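Local coordinates for protein enoyl-CoA hydratase subunit I (Geobacillus kaustophilus, PDB 2PBP) that probably acts as a hydro-lyase, adding water reversibly across the double bond of enoyl-CoA thioesters, as enoyl-CoA hydratases do, at residues A[100-105]-A[118-123]; A[51-56]-A[96-101]. All blocks are in the same frame, centred on the assembly; numbering follows the deposited sequence.

Contact 1 (A[100-105]-A[118-123]); sequences AAVNGL and DLIVAS
Val102 and Ile120 meet through a methyl each, CG2 to CG2 at 3.7 Å, on one face of two neighbouring parallel strands in the large sheet of the crotonase fold. The chain leaves strand 98-102, passes through a short strand of the second sheet and helix 109-115, and returns as strand 119-123. The two side chains cross obliquely. In Val102 the CG1 branch stands anti to the backbone N (chi1 -172°), which sets CG2 beside that nitrogen and on the Ile120 side; in Ile120 it is CG2 that is anti to its own N, while CG1 lies beside the N and faces Ala100 CB at 4.3 Å. Val102 and Ala122 continue this face and both rest on Phe128 of the second sheet. On the other face Ala101 and Val121 lie under helix 186-198, where Thr190 touches both. Lys154 of the second subunit packs on Ile120.

Four backbone hydrogen bonds join the strands, alternating in direction. Three are nearly straight, but that from Val102 N to Val121 O is bent to 144° at the hydrogen, and Ala101 CA lies 3.3 Å from the same Val121 O in a CA-H...O contact.

Beyond Val102 the paired chains change character. Asn103 leaves the sheet, its amide turned from Ser123 to accept from Gly57 N through OD1 and donate to Ala61 O through ND2. Ser123 brings CB to within 3.5 Å of Val102 O, and its OG, anti to the backbone N, bonds with Ala125 N. One water closes this end, donating to Asn103 O at 2.6 Å and lying 3.1 Å from Ser123 OG.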
ATOM      1  N   ALA A 100      14.989  -6.203   7.268  1.00  5.35           N
ATOM      2  CA  ALA A 100      16.121  -7.001   6.838  1.00  4.65           C
ATOM      3  C   ALA A 100      17.239  -6.053   6.437  1.00  4.44           C
ATOM      4  O   ALA A 100      17.036  -5.169   5.613  1.00  7.49           O
ATOM      5  CB  ALA A 100      15.735  -7.885   5.650  1.00  5.55           C
ATOM      6  N   ALA A 101      18.405  -6.221   7.052  1.00  4.39           N
ATOM      7  CA  ALA A 101      19.574  -5.417   6.712  1.00  4.79           C
ATOM      8  C   ALA A 101      20.415  -6.364   5.864  1.00  5.35           C
ATOM      9  O   ALA A 101      21.212  -7.141   6.389  1.00  6.60           O
ATOM     10  CB  ALA A 101      20.333  -5.008   7.969  1.00  5.72           C
ATOM     11  N   VAL A 102      20.213  -6.311   4.552  1.00  5.62           N
ATOM     12  CA  VAL A 102      20.918  -7.200   3.637  1.00  6.63           C
ATOM     13  C   VAL A 102      22.327  -6.703   3.330  1.00  6.63           C
ATOM     14  O   VAL A 102      22.527  -5.812   2.506  1.00  7.29           O
ATOM     15  CB  VAL A 102      20.105  -7.379   2.341  1.00  7.83           C
ATOM     16  CG1 VAL A 102      20.736  -8.462   1.468  1.00  4.02           C
ATOM     17  CG2 VAL A 102      18.669  -7.769   2.695  1.00  9.63           C
ATOM     18  N   ASN A 103      23.293  -7.308   4.015  1.00  8.21           N
ATOM     19  CA  ASN A 103      24.709  -6.967   3.914  1.00  8.27           C
ATOM     20  C   ASN A 103      25.451  -7.578   2.734  1.00 11.77           C
ATOM     21  O   ASN A 103      26.624  -7.271   2.518  1.00 13.92           O
ATOM     22  CB  ASN A 103      25.420  -7.397   5.192  1.00  8.19           C
ATOM     23  CG  ASN A 103      25.212  -8.866   5.493  1.00 10.29           C
ATOM     24  OD1 ASN A 103      24.096  -9.291   5.805  1.00  6.51           O
ATOM     25  ND2 ASN A 103      26.279  -9.654   5.389  1.00 10.81           N
ATOM     26  N   GLY A 104      24.786  -8.449   1.983  1.00 10.48           N
ATOM     27  CA  GLY A 104      25.439  -9.077   0.849  1.00 12.74           C
ATOM     28  C   GLY A 104      24.516 -10.007   0.092  1.00 11.20           C
ATOM     29  O   GLY A 104      23.340  -9.701  -0.094  1.00 10.76           O
ATOM     30  N   LEU A 105      25.048 -11.144  -0.348  1.00  9.39           N
ATOM     31  CA  LEU A 105      24.261 -12.114  -1.096  1.00  9.78           C
ATOM     32  C   LEU A 105      23.029 -12.589  -0.335  1.00  8.68           C
ATOM     33  O   LEU A 105      23.111 -12.965   0.833  1.00  8.12           O
ATOM     34  CB  LEU A 105      25.113 -13.336  -1.450  1.00 14.04           C
ATOM     35  CG  LEU A 105      26.364 -13.153  -2.308  1.00 17.41           C
ATOM     36  CD1 LEU A 105      27.070 -14.494  -2.449  1.00 17.07           C
ATOM     37  CD2 LEU A 105      25.989 -12.597  -3.670  1.00 18.83           C
ATOM     38  N   ASP A 118       9.309  -6.829   6.615  1.00  4.19           N
ATOM     39  CA  ASP A 118       8.426  -5.737   6.201  1.00  5.16           C
ATOM     40  C   ASP A 118       9.107  -4.647   5.389  1.00  6.83           C
ATOM     41  O   ASP A 118       8.488  -4.035   4.514  1.00  7.17           O
ATOM     42  CB  ASP A 118       7.773  -5.113   7.430  1.00  6.04           C
ATOM     43  CG  ASP A 118       7.075  -6.140   8.288  1.00  5.87           C
ATOM     44  OD1 ASP A 118       6.225  -6.877   7.745  1.00  6.33           O
ATOM     45  OD2 ASP A 118       7.381  -6.215   9.499  1.00  8.04           O
ATOM     46  N   LEU A 119      10.369  -4.391   5.705  1.00  5.32           N
ATOM     47  CA  LEU A 119      11.160  -3.383   5.010  1.00  5.62           C
ATOM     48  C   LEU A 119      12.531  -3.983   4.787  1.00  6.09           C
ATOM     49  O   LEU A 119      12.991  -4.810   5.580  1.00  4.87           O
ATOM     50  CB  LEU A 119      11.320  -2.119   5.858  1.00  3.78           C
ATOM     51  CG  LEU A 119      10.081  -1.360   6.334  1.00  4.98           C
ATOM     52  CD1 LEU A 119      10.510  -0.219   7.241  1.00  6.12           C
ATOM     53  CD2 LEU A 119       9.302  -0.835   5.140  1.00  6.07           C
ATOM     54  N   ILE A 120      13.193  -3.558   3.716  1.00  5.11           N
ATOM     55  CA  ILE A 120      14.528  -4.059   3.422  1.00  6.36           C
ATOM     56  C   ILE A 120      15.496  -2.899   3.187  1.00  7.21           C
ATOM     57  O   ILE A 120      15.265  -2.059   2.323  1.00  8.05           O
ATOM     58  CB  ILE A 120      14.540  -4.952   2.160  1.00  4.99           C
ATOM     59  CG1 ILE A 120      13.594  -6.143   2.335  1.00  5.10           C
ATOM     60  CG2 ILE A 120      15.960  -5.431   1.881  1.00  7.95           C
ATOM     61  CD1 ILE A 120      13.253  -6.889   1.046  1.00 13.93           C
ATOM     62  N   VAL A 121      16.563  -2.849   3.977  1.00  5.48           N
ATOM     63  CA  VAL A 121      17.595  -1.829   3.816  1.00  6.74           C
ATOM     64  C   VAL A 121      18.762  -2.643   3.287  1.00  9.00           C
ATOM     65  O   VAL A 121      19.187  -3.606   3.928  1.00  8.60           O
ATOM     66  CB  VAL A 121      17.992  -1.183   5.152  1.00  7.24           C
ATOM     67  CG1 VAL A 121      19.130  -0.193   4.930  1.00  7.99           C
ATOM     68  CG2 VAL A 121      16.789  -0.483   5.767  1.00  5.54           C
ATOM     69  N   ALA A 122      19.279  -2.269   2.120  1.00  8.75           N
ATOM     70  CA  ALA A 122      20.360  -3.036   1.524  1.00  7.41           C
ATOM     71  C   ALA A 122      21.666  -2.296   1.329  1.00 10.69           C
ATOM     72  O   ALA A 122      21.698  -1.081   1.133  1.00  7.98           O
ATOM     73  CB  ALA A 122      19.899  -3.612   0.183  1.00 10.10           C
ATOM     74  N   SER A 123      22.745  -3.067   1.389  1.00 11.55           N
ATOM     75  CA  SER A 123      24.090  -2.565   1.170  1.00 15.69           C
ATOM     76  C   SER A 123      24.321  -2.608  -0.333  1.00 18.70           C
ATOM     77  O   SER A 123      23.559  -3.236  -1.070  1.00 17.42           O
ATOM     78  CB  SER A 123      25.114  -3.471   1.858  1.00 19.19           C
ATOM     79  OG  SER A 123      26.399  -3.328   1.270  1.00 18.40           O
TER
HETATM   80  O   HOH W   1      28.025  -5.162   3.219  1.00 17.62           O

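Contact 2 (A[51-56]-A[96-101]); sequences RVIVLT and TPMIAA
Ile53 and Met98 lie side by side and point the same way, Ile53 CB 3.8 Å from Met98 CG, with Met98 SD near Ile53 CG2. The Ile53 and Thr96 side chains cross at about a right angle, Ile53 CD1 lying 3.9 Å from Thr96 CB, and Phe44 of helix 31-46 packs on Ile53 as well. An alanine at Ile53 would probably open a gap between Thr96, Met98 and Phe44 and take away one of the methionine's neighbours, leaving it less firmly placed. On the other face Val52 CG1 touches Ile99 CG1 at 4.1 Å, and Val54 CG1 approaches Ala101 CB; helix 186-198 covers Val52, Val54 and Ala101.

Backbone bonds fix strands 52-57 and 98-102 as parallel neighbours in the middle of the larger crotonase-fold sheet. Four N-H...O bonds alternate between them from Ile53 N to Pro97 O through to Ala101 N to Leu55 O, the last 2.7 Å long and the straightest at 172°. CA-H...O contacts lie between them, Met98 CA and Val54 CA each 3.2 Å from an oxygen across, Ile53 O and Ile99 O respectively.

One side-chain hydrogen bond crosses the pair: Thr56 OG1, held anti to its backbone N (chi1 -162°), donates in the carbonyl plane to Ala101 O at 2.7 Å.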
ATOM      1  N   ARG A  51      10.265  -3.544  19.956  1.00  7.65           N
ATOM      2  CA  ARG A  51       9.330  -2.886  19.055  1.00  6.95           C
ATOM      3  C   ARG A  51       9.675  -3.086  17.585  1.00  6.54           C
ATOM      4  O   ARG A  51       8.822  -2.922  16.711  1.00  6.01           O
ATOM      5  CB  ARG A  51       9.275  -1.393  19.376  1.00  8.32           C
ATOM      6  CG  ARG A  51       8.851  -1.104  20.804  1.00 11.18           C
ATOM      7  CD  ARG A  51       8.637   0.385  21.027  1.00  8.18           C
ATOM      8  NE  ARG A  51       8.062   0.653  22.341  1.00 11.36           N
ATOM      9  CZ  ARG A  51       7.558   1.827  22.710  1.00 12.44           C
ATOM     10  NH1 ARG A  51       7.559   2.850  21.862  1.00  9.57           N
ATOM     11  NH2 ARG A  51       7.049   1.975  23.925  1.00 11.73           N
ATOM     12  N   VAL A  52      10.930  -3.431  17.315  1.00  5.75           N
ATOM     13  CA  VAL A  52      11.391  -3.668  15.949  1.00  6.22           C
ATOM     14  C   VAL A  52      12.416  -4.797  15.965  1.00  5.45           C
ATOM     15  O   VAL A  52      13.244  -4.888  16.874  1.00  8.10           O
ATOM     16  CB  VAL A  52      12.060  -2.408  15.337  1.00  4.70           C
ATOM     17  CG1 VAL A  52      12.378  -2.647  13.860  1.00  6.80           C
ATOM     18  CG2 VAL A  52      11.149  -1.197  15.491  1.00  5.77           C
ATOM     19  N   ILE A  53      12.343  -5.661  14.961  1.00  6.33           N
ATOM     20  CA  ILE A  53      13.265  -6.780  14.836  1.00  5.83           C
ATOM     21  C   ILE A  53      14.064  -6.574  13.556  1.00  7.78           C
ATOM     22  O   ILE A  53      13.494  -6.298  12.500  1.00  8.14           O
ATOM     23  CB  ILE A  53      12.501  -8.123  14.740  1.00  6.26           C
ATOM     24  CG1 ILE A  53      11.694  -8.353  16.020  1.00  6.83           C
ATOM     25  CG2 ILE A  53      13.478  -9.269  14.486  1.00  6.43           C
ATOM     26  CD1 ILE A  53      10.639  -9.453  15.926  1.00 13.93           C
ATOM     27  N   VAL A  54      15.381  -6.697  13.659  1.00  7.06           N
ATOM     28  CA  VAL A  54      16.256  -6.542  12.503  1.00  5.82           C
ATOM     29  C   VAL A  54      16.999  -7.847  12.241  1.00  5.91           C
ATOM     30  O   VAL A  54      17.575  -8.432  13.158  1.00  6.39           O
ATOM     31  CB  VAL A  54      17.296  -5.416  12.725  1.00  5.81           C
ATOM     32  CG1 VAL A  54      18.308  -5.398  11.581  1.00  6.07           C
ATOM     33  CG2 VAL A  54      16.591  -4.071  12.825  1.00  6.68           C
ATOM     34  N   LEU A  55      16.962  -8.305  10.994  1.00  6.23           N
ATOM     35  CA  LEU A  55      17.652  -9.526  10.603  1.00  6.53           C
ATOM     36  C   LEU A  55      18.823  -9.129   9.718  1.00  7.18           C
ATOM     37  O   LEU A  55      18.682  -8.280   8.836  1.00  6.35           O
ATOM     38  CB  LEU A  55      16.738 -10.452   9.798  1.00  6.99           C
ATOM     39  CG  LEU A  55      15.408 -10.924  10.382  1.00  9.00           C
ATOM     40  CD1 LEU A  55      14.782 -11.922   9.416  1.00  8.79           C
ATOM     41  CD2 LEU A  55      15.626 -11.562  11.742  1.00 10.11           C
ATOM     42  N   THR A  56      19.977  -9.741   9.951  1.00  4.26           N
ATOM     43  CA  THR A  56      21.144  -9.450   9.138  1.00  6.10           C
ATOM     44  C   THR A  56      22.095 -10.640   9.186  1.00  6.55           C
ATOM     45  O   THR A  56      21.940 -11.536  10.017  1.00  7.53           O
ATOM     46  CB  THR A  56      21.861  -8.170   9.624  1.00  6.66           C
ATOM     47  OG1 THR A  56      22.728  -7.690   8.590  1.00  8.54           O
ATOM     48  CG2 THR A  56      22.684  -8.451  10.875  1.00  8.53           C
ATOM     49  N   THR A  96       5.322  -8.262  14.988  1.00  6.76           N
ATOM     50  CA  THR A  96       6.229  -7.158  15.284  1.00  7.22           C
ATOM     51  C   THR A  96       6.938  -6.698  14.011  1.00  6.65           C
ATOM     52  O   THR A  96       7.255  -7.510  13.144  1.00  5.70           O
ATOM     53  CB  THR A  96       7.292  -7.590  16.315  1.00  9.10           C
ATOM     54  OG1 THR A  96       6.640  -8.014  17.521  1.00 10.48           O
ATOM     55  CG2 THR A  96       8.235  -6.441  16.630  1.00  6.27           C
ATOM     56  N   PRO A  97       7.169  -5.381  13.870  1.00  6.11           N
ATOM     57  CA  PRO A  97       7.852  -4.883  12.674  1.00  7.65           C
ATOM     58  C   PRO A  97       9.203  -5.576  12.487  1.00  8.37           C
ATOM     59  O   PRO A  97       9.978  -5.721  13.437  1.00  6.86           O
ATOM     60  CB  PRO A  97       7.995  -3.390  12.961  1.00  6.83           C
ATOM     61  CG  PRO A  97       6.734  -3.089  13.708  1.00  8.95           C
ATOM     62  CD  PRO A  97       6.644  -4.263  14.676  1.00  6.59           C
ATOM     63  N   MET A  98       9.470  -6.010  11.259  1.00  8.38           N
ATOM     64  CA  MET A  98      10.718  -6.692  10.933  1.00  9.61           C
ATOM     65  C   MET A  98      11.429  -6.044   9.758  1.00  8.01           C
ATOM     66  O   MET A  98      10.829  -5.792   8.711  1.00  8.23           O
ATOM     67  CB  MET A  98      10.466  -8.159  10.592  1.00 12.23           C
ATOM     68  CG  MET A  98      10.376  -9.083  11.783  1.00 19.11           C
ATOM     69  SD  MET A  98      11.148 -10.661  11.372  1.00 22.20           S
ATOM     70  CE  MET A  98      10.071 -11.212  10.042  1.00 19.43           C
ATOM     71  N   ILE A  99      12.720  -5.789   9.938  1.00  6.85           N
ATOM     72  CA  ILE A  99      13.532  -5.167   8.901  1.00  5.90           C
ATOM     73  C   ILE A  99      14.718  -6.057   8.558  1.00  5.61           C
ATOM     74  O   ILE A  99      15.377  -6.603   9.445  1.00  5.95           O
ATOM     75  CB  ILE A  99      14.089  -3.803   9.370  1.00  5.29           C
ATOM     76  CG1 ILE A  99      12.941  -2.876   9.773  1.00  6.90           C
ATOM     77  CG2 ILE A  99      14.940  -3.177   8.256  1.00  6.00           C
ATOM     78  CD1 ILE A  99      11.746  -2.765   8.853  1.00 13.93           C
ATOM     79  N   ALA A 100      14.989  -6.203   7.268  1.00  5.35           N
ATOM     80  CA  ALA A 100      16.121  -7.001   6.838  1.00  4.65           C
ATOM     81  C   ALA A 100      17.239  -6.053   6.437  1.00  4.44           C
ATOM     82  O   ALA A 100      17.036  -5.169   5.613  1.00  7.49           O
ATOM     83  CB  ALA A 100      15.735  -7.885   5.650  1.00  5.55           C
ATOM     84  N   ALA A 101      18.405  -6.221   7.052  1.00  4.39           N
ATOM     85  CA  ALA A 101      19.574  -5.417   6.712  1.00  4.79           C
ATOM     86  C   ALA A 101      20.415  -6.364   5.864  1.00  5.35           C
ATOM     87  O   ALA A 101      21.212  -7.141   6.389  1.00  6.60           O
ATOM     88  CB  ALA A 101      20.333  -5.008   7.969  1.00  5.72           C
TER

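Both contacts are buried in the core of the same sheet and share strand 98-102, which contact 1 pairs along one edge with strand 119-123 and contact 2 along the other with strand 52-57. Ala100 and Ala101 take part in both. Contact 2 buries about twice the surface, 555 against 290 Å², since all twelve of its residues touch, while in contact 1 the chains part after Asn103 and the pairing finishes in a water-bridged, polar end. A carboxylate links them: Asp118 OD2, from just before strand 119-123, probably accepts a hydrogen bond from Met98 N. Trp161 of the second subunit packs against both Asp118 and Pro97.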